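Local coordinates for protein hemoglobin subunit alpha (Mustelus griseus, PDB 1GCV) that carries oxygen from the gills to the peripheral tissues, as the haem-bearing alpha chain of a tetrameric hemoglobin, at residues 103-108 / 126-131. Sequence-based numbering, arbitrary orientation.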
loop_
_atom_site.group_PDB
_atom_site.type_symbol
_atom_site.label_atom_id
_atom_site.label_comp_id
_atom_site.label_asym_id
_atom_site.label_seq_id
_atom_site.Cartn_x
_atom_site.Cartn_y
_atom_site.Cartn_z
ATOM N N GLU A 103 3.974 -4.109 10.915
ATOM C CA GLU A 103 5.213 -4.761 10.506
ATOM C C GLU A 103 6.357 -4.481 11.483
ATOM O O GLU A 103 7.234 -5.320 11.665
ATOM C CB GLU A 103 5.619 -4.323 9.095
ATOM C CG GLU A 103 6.683 -5.221 8.450
ATOM C CD GLU A 103 6.323 -6.714 8.463
ATOM O OE1 GLU A 103 7.244 -7.548 8.619
ATOM O OE2 GLU A 103 5.127 -7.056 8.314
ATOM N N CYS A 104 6.345 -3.310 12.115
ATOM C CA CYS A 104 7.388 -2.959 13.076
ATOM C C CYS A 104 7.208 -3.701 14.396
ATOM O O CYS A 104 8.181 -3.953 15.107
ATOM C CB CYS A 104 7.405 -1.454 13.311
ATOM S SG CYS A 104 8.083 -0.568 11.909
ATOM N N ILE A 105 5.963 -4.038 14.728
ATOM C CA ILE A 105 5.670 -4.804 15.937
ATOM C C ILE A 105 6.203 -6.214 15.665
ATOM O O ILE A 105 6.794 -6.848 16.540
ATOM C CB ILE A 105 4.137 -4.894 16.224
ATOM C CG1 ILE A 105 3.631 -3.577 16.815
ATOM C CG2 ILE A 105 3.844 -6.032 17.202
ATOM C CD1 ILE A 105 2.121 -3.424 16.766
ATOM N N ILE A 106 6.004 -6.695 14.439
ATOM C CA ILE A 106 6.481 -8.025 14.068
ATOM C C ILE A 106 8.005 -8.072 14.188
ATOM O O ILE A 106 8.551 -9.006 14.763
ATOM C CB ILE A 106 6.073 -8.406 12.613
ATOM C CG1 ILE A 106 4.555 -8.597 12.509
ATOM C CG2 ILE A 106 6.789 -9.686 12.184
ATOM C CD1 ILE A 106 4.008 -9.696 13.387
ATOM N N VAL A 107 8.692 -7.065 13.654
ATOM C CA VAL A 107 10.149 -7.037 13.729
ATOM C C VAL A 107 10.605 -6.939 15.186
ATOM O O VAL A 107 11.592 -7.571 15.582
ATOM C CB VAL A 107 10.738 -5.856 12.920
ATOM C CG1 VAL A 107 12.243 -5.745 13.168
ATOM C CG2 VAL A 107 10.468 -6.065 11.431
ATOM N N THR A 108 9.883 -6.161 15.988
ATOM C CA THR A 108 10.230 -6.015 17.397
ATOM C C THR A 108 10.100 -7.348 18.127
ATOM O O THR A 108 10.946 -7.684 18.943
ATOM C CB THR A 108 9.335 -4.971 18.094
ATOM O OG1 THR A 108 9.621 -3.672 17.560
ATOM C CG2 THR A 108 9.580 -4.965 19.600
ATOM N N LYS A 126 -2.012 -12.173 11.786
ATOM C CA LYS A 126 -3.457 -12.244 11.612
ATOM C C LYS A 126 -4.196 -11.408 12.658
ATOM O O LYS A 126 -5.243 -10.834 12.369
ATOM C CB LYS A 126 -3.920 -13.703 11.669
ATOM C CG LYS A 126 -3.678 -14.460 10.367
ATOM C CD LYS A 126 -4.096 -15.923 10.474
ATOM C CE LYS A 126 -5.607 -16.065 10.626
ATOM N NZ LYS A 126 -6.055 -17.449 10.313
ATOM N N LEU A 127 -3.650 -11.335 13.868
ATOM C CA LEU A 127 -4.275 -10.543 14.922
ATOM C C LEU A 127 -4.124 -9.056 14.602
ATOM O O LEU A 127 -5.093 -8.296 14.664
ATOM C CB LEU A 127 -3.634 -10.857 16.280
ATOM C CG LEU A 127 -4.021 -9.944 17.450
ATOM C CD1 LEU A 127 -5.394 -10.342 17.976
ATOM C CD2 LEU A 127 -2.967 -10.026 18.548
ATOM N N LEU A 128 -2.907 -8.648 14.245
ATOM C CA LEU A 128 -2.633 -7.248 13.918
ATOM C C LEU A 128 -3.474 -6.772 12.743
ATOM O O LEU A 128 -3.935 -5.634 12.727
ATOM C CB LEU A 128 -1.140 -7.045 13.612
ATOM C CG LEU A 128 -0.207 -7.242 14.812
ATOM C CD1 LEU A 128 1.245 -7.148 14.376
ATOM C CD2 LEU A 128 -0.518 -6.201 15.864
ATOM N N SER A 129 -3.672 -7.637 11.755
ATOM C CA SER A 129 -4.476 -7.271 10.596
ATOM C C SER A 129 -5.919 -7.032 11.019
ATOM O O SER A 129 -6.543 -6.067 10.577
ATOM C CB SER A 129 -4.419 -8.367 9.525
ATOM O OG SER A 129 -3.138 -8.410 8.911
ATOM N N ALA A 130 -6.439 -7.913 11.873
ATOM C CA ALA A 130 -7.808 -7.798 12.371
ATOM C C ALA A 130 -7.955 -6.516 13.165
ATOM O O ALA A 130 -8.982 -5.845 13.094
ATOM C CB ALA A 130 -8.152 -8.990 13.258
ATOM N N ILE A 131 -6.924 -6.192 13.939
ATOM C CA ILE A 131 -6.919 -4.983 14.749
ATOM C C ILE A 131 -6.853 -3.754 13.838
ATOM O O ILE A 131 -7.541 -2.766 14.069
ATOM C CB ILE A 131 -5.715 -4.970 15.716
ATOM C CG1 ILE A 131 -5.994 -5.883 16.905
ATOM C CG2 ILE A 131 -5.456 -3.561 16.215
ATOM C CD1 ILE A 131 -4.779 -6.126 17.775
#
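Leu128 reaches across from helix 118-135 and turns its forked end toward Ile105 and Ile106, two successive residues of helix 98-112, with CD1 touching both. Its CB points at the opposing helix, and CG lies beside the backbone N and opposite the carbonyl carbon (chi1 -67°); neither CB nor CG comes within 4.2 Å of a side chain of 103-108, and contact starts at the two methyls. CD1 goes deepest: it lies 3.9 Å from Ile106 CD1 and 4.0 Å from Ile105 CG2, and it is also near CB of Ile105 and CG1 of Ile106. The other branch, CD2, meets the end of Ile105, at 3.9 Å from its CD1. Ile105 therefore touches both prongs, its gamma methyl meeting one and its delta methyl the other, whereas Ile106 runs past Leu128 in the opposite direction and meets CD1 alone. No hydrogen bond joins the two segments; the contact is wholly apolar and buried, although the nearest CA atoms, those of Ile105 and Leu128, are 8.9 Å apart. In globin nomenclature these are the G and H helices, whose packing is part of the core of the all-helical fold. Ile105 also packs on Cys28 of helix 21-35, and its side chain lies about 4 Å from the haem. Ile106 also rests against His121 and Val124, earlier on helix 118-135, and packs on Val102 of a neighbouring hemoglobin chain.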